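Local coordinates for protein delta (Bacillus subtilis, PDB 3ZH9) that probably acts as the wrench that opens the ring-shaped beta processivity factor, so that the loading complex can place it on primed DNA during bacterial replication, at residues Thr31-Arg34 with Ile35-Val39; His97-Ser100 with Ala101-Tyr105; Thr194-Gly197 with Asp198-Glu201; Ile202-Asp205 with Asp206-Leu210; Ala312-Asp315 with Tyr316-Thr320. All blocks are in the same frame, centred on the assembly; numbering follows the deposited sequence.

Interaction 1 (Thr31-Arg34 with Ile35-Val39)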
# COMPACT_ATOMS: atom_id res chain seq x y z
N THR A 31 -0.61 8.97 -8.10
CA THR A 31 0.15 10.05 -8.74
C THR A 31 0.09 9.96 -10.26
O THR A 31 -0.10 10.97 -10.95
CB THR A 31 1.64 10.02 -8.26
OG1 THR A 31 1.68 10.19 -6.83
CG2 THR A 31 2.46 11.12 -8.94
N VAL A 32 0.26 8.76 -10.78
CA VAL A 32 0.13 8.52 -12.21
C VAL A 32 -1.26 8.97 -12.67
O VAL A 32 -1.42 9.56 -13.74
CB VAL A 32 0.33 7.02 -12.54
CG1 VAL A 32 -0.28 6.68 -13.89
CG2 VAL A 32 1.80 6.67 -12.50
N SER A 33 -2.26 8.70 -11.85
CA SER A 33 -3.62 9.08 -12.17
C SER A 33 -3.79 10.61 -12.19
O SER A 33 -4.44 11.16 -13.08
CB SER A 33 -4.60 8.45 -11.16
OG SER A 33 -5.93 8.76 -11.50
N ARG A 34 -3.19 11.30 -11.22
CA ARG A 34 -3.26 12.75 -11.20
C ARG A 34 -2.51 13.35 -12.39
O ARG A 34 -2.89 14.40 -12.91
CB ARG A 34 -2.73 13.32 -9.88
CG ARG A 34 -3.73 13.21 -8.72
CD ARG A 34 -3.03 13.35 -7.36
NE ARG A 34 -3.96 13.09 -6.25
CZ ARG A 34 -4.46 14.02 -5.45
NH1 ARG A 34 -4.13 15.30 -5.60
NH2 ARG A 34 -5.29 13.67 -4.47
N ILE A 35 -1.45 12.69 -12.83
CA ILE A 35 -0.70 13.25 -13.94
C ILE A 35 -1.53 13.10 -15.21
O ILE A 35 -1.56 13.99 -16.04
CB ILE A 35 0.67 12.61 -14.13
CG1 ILE A 35 1.62 13.05 -13.01
CG2 ILE A 35 1.25 12.99 -15.50
CD1 ILE A 35 2.90 12.20 -12.92
N ARG A 36 -2.20 11.95 -15.33
CA ARG A 36 -3.08 11.66 -16.45
C ARG A 36 -4.24 12.66 -16.53
O ARG A 36 -4.50 13.23 -17.59
CB ARG A 36 -3.63 10.24 -16.32
CG ARG A 36 -4.52 9.78 -17.46
CD ARG A 36 -5.13 8.42 -17.13
NE ARG A 36 -4.14 7.53 -16.51
CZ ARG A 36 -4.41 6.30 -16.09
NH1 ARG A 36 -5.63 5.80 -16.21
NH2 ARG A 36 -3.44 5.57 -15.54
N GLN A 37 -4.91 12.87 -15.41
CA GLN A 37 -5.99 13.85 -15.32
C GLN A 37 -5.50 15.24 -15.71
O GLN A 37 -6.27 16.07 -16.18
CB GLN A 37 -6.56 13.90 -13.89
CG GLN A 37 -7.42 12.70 -13.54
CD GLN A 37 -7.74 12.59 -12.05
OE1 GLN A 37 -7.34 13.43 -11.23
NE2 GLN A 37 -8.48 11.55 -11.69
N THR A 38 -4.21 15.49 -15.48
CA THR A 38 -3.64 16.78 -15.84
C THR A 38 -3.33 16.91 -17.35
O THR A 38 -3.60 17.96 -17.94
CB THR A 38 -2.37 17.09 -15.01
OG1 THR A 38 -2.65 16.95 -13.62
CG2 THR A 38 -1.90 18.50 -15.27
N VAL A 39 -2.78 15.88 -17.99
CA VAL A 39 -2.31 16.06 -19.37
C VAL A 39 -3.24 15.47 -20.44
O VAL A 39 -3.28 15.97 -21.56
CB VAL A 39 -0.86 15.54 -19.59
CG1 VAL A 39 -0.02 15.74 -18.35
CG2 VAL A 39 -0.87 14.09 -19.96

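Interaction 2 (His97-Ser100 with Ala101-Tyr105)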
# COMPACT_ATOMS: atom_id res chain seq x y z
N HIS A 97 17.24 -4.46 -22.68
CA HIS A 97 16.77 -3.19 -23.24
C HIS A 97 17.88 -2.28 -23.77
O HIS A 97 19.06 -2.56 -23.61
CB HIS A 97 15.96 -2.42 -22.20
CG HIS A 97 14.67 -3.09 -21.83
ND1 HIS A 97 13.55 -3.05 -22.63
CD2 HIS A 97 14.32 -3.79 -20.73
CE1 HIS A 97 12.57 -3.72 -22.05
NE2 HIS A 97 13.01 -4.17 -20.89
N ASN A 98 17.45 -1.22 -24.45
CA ASN A 98 18.31 -0.16 -24.94
C ASN A 98 18.39 1.00 -23.96
O ASN A 98 17.83 2.05 -24.21
CB ASN A 98 17.78 0.34 -26.27
CG ASN A 98 18.73 1.29 -26.95
OD1 ASN A 98 19.89 1.40 -26.58
ND2 ASN A 98 18.24 1.97 -27.97
N VAL A 99 19.08 0.82 -22.85
CA VAL A 99 19.16 1.84 -21.82
C VAL A 99 19.76 3.15 -22.34
O VAL A 99 19.29 4.23 -21.98
CB VAL A 99 19.93 1.34 -20.59
CG1 VAL A 99 20.36 2.49 -19.71
CG2 VAL A 99 19.07 0.35 -19.82
N SER A 100 20.77 3.05 -23.19
CA SER A 100 21.47 4.24 -23.69
C SER A 100 20.55 5.22 -24.44
O SER A 100 20.72 6.43 -24.36
CB SER A 100 22.66 3.85 -24.57
OG SER A 100 22.23 3.16 -25.74
N ALA A 101 19.58 4.68 -25.16
CA ALA A 101 18.62 5.51 -25.88
C ALA A 101 17.72 6.25 -24.89
O ALA A 101 17.36 7.41 -25.10
CB ALA A 101 17.80 4.65 -26.84
N LEU A 102 17.37 5.57 -23.80
CA LEU A 102 16.61 6.18 -22.73
C LEU A 102 17.39 7.30 -22.03
O LEU A 102 16.85 8.38 -21.77
CB LEU A 102 16.16 5.12 -21.71
CG LEU A 102 15.50 5.68 -20.45
CD1 LEU A 102 14.28 6.52 -20.80
CD2 LEU A 102 15.12 4.55 -19.50
N GLU A 103 18.67 7.05 -21.71
CA GLU A 103 19.52 8.10 -21.16
C GLU A 103 19.50 9.30 -22.09
O GLU A 103 19.35 10.43 -21.63
CB GLU A 103 20.97 7.63 -21.03
CG GLU A 103 21.16 6.34 -20.29
CD GLU A 103 22.63 6.01 -20.10
OE1 GLU A 103 23.46 6.94 -20.22
OE2 GLU A 103 22.96 4.83 -19.84
N SER A 104 19.67 9.04 -23.38
CA SER A 104 19.64 10.11 -24.38
C SER A 104 18.33 10.87 -24.35
O SER A 104 18.33 12.09 -24.41
CB SER A 104 19.87 9.55 -25.79
OG SER A 104 21.24 9.29 -26.02
N TYR A 105 17.22 10.14 -24.29
CA TYR A 105 15.90 10.77 -24.25
C TYR A 105 15.70 11.68 -23.03
O TYR A 105 15.25 12.81 -23.18
CB TYR A 105 14.74 9.76 -24.32
CG TYR A 105 13.41 10.47 -24.29
CD1 TYR A 105 12.85 10.97 -25.46
CD2 TYR A 105 12.75 10.72 -23.09
CE1 TYR A 105 11.65 11.67 -25.44
CE2 TYR A 105 11.56 11.42 -23.06
CZ TYR A 105 11.01 11.88 -24.23
OH TYR A 105 9.82 12.58 -24.21

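Interaction 3 (Thr194-Gly197 with Asp198-Glu201). With SO4 (sulfate ion), chain C.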
# COMPACT_ATOMS: atom_id res chain seq x y z
N THR A 194 -15.25 16.06 3.41
CA THR A 194 -16.61 16.33 2.95
C THR A 194 -17.56 16.44 4.14
O THR A 194 -18.33 17.39 4.25
CB THR A 194 -17.12 15.23 2.00
OG1 THR A 194 -16.29 15.18 0.84
CG2 THR A 194 -18.58 15.49 1.57
N PHE A 195 -17.47 15.46 5.04
CA PHE A 195 -18.34 15.36 6.21
C PHE A 195 -18.39 16.64 7.05
O PHE A 195 -19.47 17.06 7.46
CB PHE A 195 -17.92 14.19 7.10
CG PHE A 195 -18.82 13.99 8.30
CD1 PHE A 195 -20.11 13.52 8.14
CD2 PHE A 195 -18.37 14.26 9.58
CE1 PHE A 195 -20.93 13.34 9.23
CE2 PHE A 195 -19.21 14.08 10.68
CZ PHE A 195 -20.48 13.62 10.50
N ILE A 196 -17.24 17.24 7.32
CA ILE A 196 -17.21 18.36 8.27
C ILE A 196 -17.70 19.67 7.64
O ILE A 196 -17.77 20.69 8.31
CB ILE A 196 -15.82 18.53 8.94
CG1 ILE A 196 -14.75 18.95 7.92
CG2 ILE A 196 -15.39 17.23 9.64
CD1 ILE A 196 -13.41 19.20 8.58
N GLY A 197 -18.02 19.63 6.35
CA GLY A 197 -18.64 20.76 5.68
C GLY A 197 -17.79 22.02 5.71
O GLY A 197 -16.66 22.03 5.22
N ASP A 198 -18.34 23.08 6.30
CA ASP A 198 -17.69 24.38 6.35
C ASP A 198 -16.55 24.40 7.35
O ASP A 198 -15.66 25.25 7.27
CB ASP A 198 -18.69 25.46 6.75
CG ASP A 198 -19.55 25.93 5.59
OD1 ASP A 198 -19.02 25.98 4.46
OD2 ASP A 198 -20.74 26.25 5.82
N ARG A 199 -16.57 23.47 8.29
CA ARG A 199 -15.57 23.42 9.33
C ARG A 199 -14.18 23.11 8.78
O ARG A 199 -14.05 22.47 7.75
CB ARG A 199 -15.97 22.40 10.40
CG ARG A 199 -17.28 22.73 11.10
CD ARG A 199 -17.88 21.48 11.70
NE ARG A 199 -16.84 20.71 12.35
CZ ARG A 199 -16.82 19.39 12.46
NH1 ARG A 199 -17.79 18.65 11.97
NH2 ARG A 199 -15.80 18.82 13.07
N GLU A 200 -13.15 23.62 9.44
CA GLU A 200 -11.79 23.42 8.94
C GLU A 200 -11.10 22.19 9.52
O GLU A 200 -10.30 21.54 8.84
CB GLU A 200 -10.94 24.66 9.22
CG GLU A 200 -9.50 24.48 8.78
CD GLU A 200 -8.69 25.74 8.90
OE1 GLU A 200 -9.28 26.79 9.24
OE2 GLU A 200 -7.47 25.69 8.64
N GLU A 201 -11.39 21.88 10.78
CA GLU A 201 -10.66 20.84 11.48
C GLU A 201 -11.42 19.53 11.62
O GLU A 201 -12.54 19.50 12.14
CB GLU A 201 -10.21 21.32 12.86
CG GLU A 201 -9.39 20.27 13.59
CD GLU A 201 -9.06 20.66 15.03
OE1 GLU A 201 -9.26 21.83 15.39
OE2 GLU A 201 -8.60 19.78 15.79
S SO4 C . -13.34 24.90 12.70
O1 SO4 C . -13.79 25.59 11.49
O2 SO4 C . -12.57 25.80 13.55
O3 SO4 C . -12.51 23.77 12.31
O4 SO4 C . -14.50 24.43 13.46
O HOH W 1 -20.11 18.07 10.06

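Interaction 4 (Ile202-Asp205 with Asp206-Leu210). With GOL (glycerol), chain F.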
# COMPACT_ATOMS: atom_id res chain seq x y z
N ILE A 202 -10.81 18.44 11.17
CA ILE A 202 -11.30 17.11 11.48
C ILE A 202 -10.95 16.81 12.95
O ILE A 202 -9.77 16.70 13.29
CB ILE A 202 -10.67 16.05 10.55
CG1 ILE A 202 -10.97 16.36 9.08
CG2 ILE A 202 -11.11 14.63 10.93
CD1 ILE A 202 -10.11 15.53 8.12
N THR A 203 -11.97 16.70 13.80
CA THR A 203 -11.77 16.37 15.21
C THR A 203 -11.69 14.86 15.43
O THR A 203 -12.03 14.07 14.55
CB THR A 203 -12.91 16.93 16.09
OG1 THR A 203 -14.13 16.22 15.83
CG2 THR A 203 -13.12 18.43 15.85
N LEU A 204 -11.23 14.46 16.61
CA LEU A 204 -11.20 13.06 17.01
C LEU A 204 -12.62 12.52 17.02
O LEU A 204 -12.87 11.40 16.61
CB LEU A 204 -10.57 12.90 18.40
CG LEU A 204 -10.55 11.46 18.94
CD1 LEU A 204 -9.64 10.60 18.08
CD2 LEU A 204 -10.11 11.42 20.40
N ASP A 205 -13.56 13.32 17.51
CA ASP A 205 -14.97 12.93 17.48
C ASP A 205 -15.47 12.65 16.05
O ASP A 205 -16.22 11.69 15.85
CB ASP A 205 -15.85 13.99 18.14
CG ASP A 205 -15.83 13.92 19.67
OD1 ASP A 205 -15.51 12.85 20.24
OD2 ASP A 205 -16.16 14.94 20.30
N ASP A 206 -15.12 13.49 15.08
CA ASP A 206 -15.46 13.23 13.67
C ASP A 206 -14.94 11.86 13.20
O ASP A 206 -15.64 11.08 12.54
CB ASP A 206 -14.90 14.32 12.76
CG ASP A 206 -15.60 15.66 12.94
OD1 ASP A 206 -16.84 15.69 12.95
OD2 ASP A 206 -14.90 16.68 13.07
N VAL A 207 -13.69 11.58 13.55
CA VAL A 207 -13.07 10.31 13.16
C VAL A 207 -13.85 9.14 13.75
O VAL A 207 -14.23 8.22 13.02
CB VAL A 207 -11.60 10.22 13.59
CG1 VAL A 207 -11.07 8.81 13.35
CG2 VAL A 207 -10.77 11.29 12.83
N LYS A 208 -14.09 9.19 15.06
CA LYS A 208 -14.78 8.10 15.74
C LYS A 208 -16.20 7.91 15.26
O LYS A 208 -16.68 6.79 15.21
CB LYS A 208 -14.81 8.34 17.26
CG LYS A 208 -13.43 8.31 17.93
CD LYS A 208 -13.59 8.57 19.44
CE LYS A 208 -12.40 8.05 20.23
NZ LYS A 208 -12.40 8.49 21.67
N MET A 209 -16.91 9.00 14.94
CA MET A 209 -18.30 8.80 14.56
C MET A 209 -18.40 8.30 13.13
O MET A 209 -19.25 7.46 12.82
CB MET A 209 -19.16 10.05 14.79
CG MET A 209 -18.92 11.20 13.84
SD MET A 209 -20.02 12.62 14.22
CE MET A 209 -19.31 13.16 15.77
N LEU A 210 -17.51 8.76 12.27
CA LEU A 210 -17.68 8.46 10.85
C LEU A 210 -16.94 7.20 10.40
O LEU A 210 -17.43 6.48 9.53
CB LEU A 210 -17.28 9.66 9.99
CG LEU A 210 -17.68 9.56 8.51
CD1 LEU A 210 -19.21 9.68 8.32
CD2 LEU A 210 -16.96 10.63 7.70
C1 GOL F . -16.82 17.16 16.20
O1 GOL F . -16.09 17.40 17.39
C2 GOL F . -18.22 17.74 16.33
O2 GOL F . -18.13 19.12 16.58
C3 GOL F . -18.98 17.53 15.03
O3 GOL F . -18.85 16.21 14.53

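Interaction 5 (Ala312-Asp315 with Tyr316-Thr320)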
# COMPACT_ATOMS: atom_id res chain seq x y z
N ALA A 312 -6.68 -24.82 9.91
CA ALA A 312 -6.79 -25.54 8.64
C ALA A 312 -7.87 -26.60 8.74
O ALA A 312 -8.65 -26.81 7.81
CB ALA A 312 -5.45 -26.18 8.24
N VAL A 313 -7.92 -27.28 9.88
CA VAL A 313 -8.96 -28.26 10.12
C VAL A 313 -10.32 -27.58 10.08
O VAL A 313 -11.25 -28.08 9.45
CB VAL A 313 -8.78 -29.01 11.46
CG1 VAL A 313 -10.02 -29.89 11.73
CG2 VAL A 313 -7.52 -29.88 11.43
N MET A 314 -10.44 -26.42 10.73
CA MET A 314 -11.73 -25.72 10.76
C MET A 314 -12.15 -25.31 9.36
O MET A 314 -13.33 -25.36 9.00
CB MET A 314 -11.66 -24.50 11.66
CG MET A 314 -12.98 -23.73 11.73
SD MET A 314 -12.77 -22.22 12.69
CE MET A 314 -12.21 -22.93 14.24
N ASP A 315 -11.18 -24.87 8.56
CA ASP A 315 -11.47 -24.48 7.19
C ASP A 315 -12.09 -25.64 6.43
O ASP A 315 -13.03 -25.46 5.67
CB ASP A 315 -10.19 -24.00 6.48
CG ASP A 315 -10.44 -23.64 5.04
OD1 ASP A 315 -10.98 -22.55 4.78
OD2 ASP A 315 -10.09 -24.45 4.15
N TYR A 316 -11.56 -26.84 6.65
CA TYR A 316 -12.06 -28.02 5.98
C TYR A 316 -13.44 -28.43 6.51
O TYR A 316 -14.32 -28.81 5.75
CB TYR A 316 -11.07 -29.17 6.13
CG TYR A 316 -11.60 -30.50 5.64
CD1 TYR A 316 -11.66 -30.79 4.29
CD2 TYR A 316 -12.05 -31.46 6.54
CE1 TYR A 316 -12.14 -32.00 3.84
CE2 TYR A 316 -12.54 -32.67 6.10
CZ TYR A 316 -12.59 -32.94 4.75
OH TYR A 316 -13.07 -34.15 4.30
N GLU A 317 -13.61 -28.36 7.83
CA GLU A 317 -14.87 -28.74 8.45
C GLU A 317 -15.99 -27.76 8.10
O GLU A 317 -17.18 -28.10 8.15
CB GLU A 317 -14.70 -28.87 9.96
CG GLU A 317 -13.97 -30.14 10.38
CD GLU A 317 -13.67 -30.18 11.87
OE1 GLU A 317 -13.64 -29.10 12.51
OE2 GLU A 317 -13.44 -31.29 12.40
N MET A 318 -15.61 -26.53 7.76
CA MET A 318 -16.58 -25.52 7.36
C MET A 318 -16.95 -25.65 5.87
O MET A 318 -18.13 -25.56 5.50
CB MET A 318 -16.05 -24.11 7.65
CG MET A 318 -16.28 -23.63 9.06
SD MET A 318 -15.83 -21.89 9.26
CE MET A 318 -16.07 -21.69 11.03
N LYS A 319 -15.94 -25.85 5.04
CA LYS A 319 -16.14 -25.93 3.59
C LYS A 319 -16.90 -27.20 3.19
O LYS A 319 -17.71 -27.18 2.26
CB LYS A 319 -14.79 -25.86 2.86
CG LYS A 319 -14.28 -24.45 2.58
CD LYS A 319 -12.87 -24.47 1.99
CE LYS A 319 -12.47 -23.12 1.42
NZ LYS A 319 -12.44 -22.04 2.46
N THR A 320 -16.64 -28.29 3.90
CA THR A 320 -17.25 -29.57 3.55
C THR A 320 -18.20 -30.05 4.64
O THR A 320 -17.90 -29.96 5.83
CB THR A 320 -16.17 -30.65 3.30
OG1 THR A 320 -15.65 -31.11 4.55
CG2 THR A 320 -15.04 -30.08 2.45

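Interaction 1 (Thr31-Arg34 with Ile35-Val39)
T38 and R34 make the shortest hydrogen bond in this run of helix 25-39: T38 OG1 gives its proton to R34 O at 2.7 Å. With chi1 at -53° the hydroxyl lies beside its own backbone N and faces the preceding turn, where it doubles the weak bond that T38 N makes to the same carbonyl. Threonine suits this place because its hydroxyl can reach back to the R34 carbonyl. Ahead of it the regular ladder runs on, with Q37 N to S33 O the straightest rung (2.9 Å, 172°), and I35 N to T31 O and R36 N to V32 O alongside. The polar end of R34 finds its partners in E30, by a salt bridge, and in W6, by a cation-pi contact, while T31 OG1 bonds W6 and L27.

Side-chain packing follows the i, i+4 spacing. T31 CG2 meets I35 CD1 at 4.1 Å, and the CG1 methyl of V32 touches R36 NH2 at 3.7 Å, at the edge of the guanidinium and near its plane. The branched aliphatic residues suit the buried side: V32, I35 and V39 rest on strands 76-81 and 113-119, while T31, R34 and I35 meet helix 2-10. A helix laid on a parallel five-stranded sheet in this way is characteristic of the alpha/beta domain of the P-loop NTPase clan.

Interaction 2 (His97-Ser100 with Ala101-Tyr105)
V99 and E103 lie one turn apart with their side chains set obliquely across each other. The E103 chain, extended beyond CG, passes over the V99 backbone, its CG 3.3 Å from V99 O, and brings OE2 to 3.5 Å from V99 CG1. Glutamate suits this place because its aliphatic part can pack on V99 while the side chain also touches K129 and L130 of the next helix. The backbone beneath is firm, E103 N binding V99 O at 2.9 Å and S104 N binding S100 O at 3.0 Å.

N98 occupies the N-cap. Chi1 at -171° sets its amide against the following turn, over A101, and ND2 comes within 2.9 Å of A101 CB, so close that the exact placing of the amide is doubtful. The oxygen of the amide is held by S100, whose OG donates to N98 OD1 at 3.0 Å, tilted 23° from the carbonyl plane. A weak backbone bond from A101 N to N98 O closes this first turn.

L102 and Y105 face inward. Helix 99-107 is the crossover of a beta-alpha-beta unit joining strand 76-81 to strand 113-119; L102 and Y105 pack on the latter, the small A101 on I63 of helix 59-66, and V99 and L102 on L130 of helix 129-137.

Interaction 3 (Thr194-Gly197 with Asp198-Glu201)
I196 and R199 are the first and last residues of a type II' beta turn, with G197 and D198 at its corners. The turn is closed by the one backbone hydrogen bond between the two segments, R199 N to I196 O at 3.0 Å; the donor sits 36° out of the carbonyl plane. G197 has phi at +60°, and a side chain there would run into D198 N, which explains the choice of residue.

Packing comes next. The R199 and I196 side chains cross at about a right angle, and the bend at chi3 of the arginine brings one guanidinium face over I196, whose CB is 3.6 Å from NH1. Chi1 of I196, 66°, wedges CG1 between backbone N and carbonyl carbon, and sends CD1 along the returning chain to within 3.6 Å of E201 C.

Of the polar partners, NH2 of R199 pairs with D206 in a salt bridge, while a water in the guanidinium plane, weakly bonded to NH1, donates to F195 O at 2.9 Å.

A sulfate, probably from the crystallisation liquor, is gripped by main-chain nitrogens, E200 N to O1 at 2.9 Å and E201 N to O3 at 2.7 Å. K164 NZ bonds both G197 O and R199 O. The motif is thus a helix end where a glycine of positive phi is the first residue to leave helix 182-195, and its II' turn leads into strand 201-202, which pairs in parallel with strand 165-166.

Interaction 4 (Ile202-Asp205 with Asp206-Leu210)
D206 and T203 form a capping box at the start of helix 204-210. Chi1 of -70° puts the carboxylate of D206 beside its own backbone N, turned back to the helix start. Its CB lies 3.4 Å from T203 O, and CG comes next to T203 OG1. At the tip the two oxygens part company. OD2 accepts from T203 N at 3.0 Å on its anti lone pair, in a nearly straight bond (164°); OD1 receives O3 of a glycerol, probably left from crystallisation, at 2.6 Å. The reciprocal half of the box, D206 N to T203 OG1, measures 3.0 Å, although this hydroxyl sits too near the glycerol for its place to be sure. With an alanine here, T203 N is likely to lose its acceptor and R199 its counter-charge, leaving only the backbone half of the capping box.

Beyond the box, K208 N binds L204 O at 3.0 Å, and the extended lysine slants past L204, its NZ 3.9 Å from CD2. I202 CG2 meets V207 CG2 at 3.9 Å, the two side chains nearly perpendicular; beta-branched residues fill this buried side compactly.

I202 and L210 pack on L192 of helix 182-195, D206 and L210 on F195 of that helix, and L204, V207 and K208 on helix 168-177, so the short helix 204-210 touches both.

Interaction 5 (Ala312-Asp315 with Tyr316-Thr320)
The carboxylate of D315 receives K319 across one helical turn: NZ meets OD1 on the syn side, 21° out of the plane, in a 2.8 Å salt bridge, while K319 CD lies 3.5 Å from OD2. The lysine bends at chi4 (61°) to bring its ammonium down there. V313 CG1 lies beside the E317 carboxylate, 3.7 Å from CD. On one face of the Y316 ring, toward the rim, rests T320 OG1. That hydroxyl also donates to Y316 O at 2.9 Å, and T320 N reaches the same oxygen from the opposite face of the carbonyl plane.

M314 and M318 run side by side on the buried flank, SD of M314 3.7 Å from CE of M318; these supple chains fit between helices 248-269 and 325-338.

A leucine in place of D315 would probably leave the K319 ammonium without this counter-charge, free to swing about.

The chemistry implies a division of labour. The methionines carry the buried packing, while the partly exposed salt bridge spans the last turn of helix 301-319 and also borders helix 248-269, and a lysine near the C-terminus is likely to suit the negative pole of the helix.

Along the chain the five contacts follow one another in series. Interactions 1 and 2 share the N-terminal P-loop NTPase-like domain; their centres are 24 Å apart, and helices 25-39 and 99-107 both pack on its parallel sheet. Interactions 3 and 4 adjoin, centres 11 Å apart: the turn leaving helix 182-195 runs through strand 201-202 into helix 204-210, and the R199-D206 salt bridge, with F195 on D206 and L210, ties them together. Interaction 5 stands apart in the C-terminal domain, about 40 Å between centres from interaction 4 and 54 Å from interaction 2. The contacts thus sample separate parts of a multi-domain subunit, each stabilised locally.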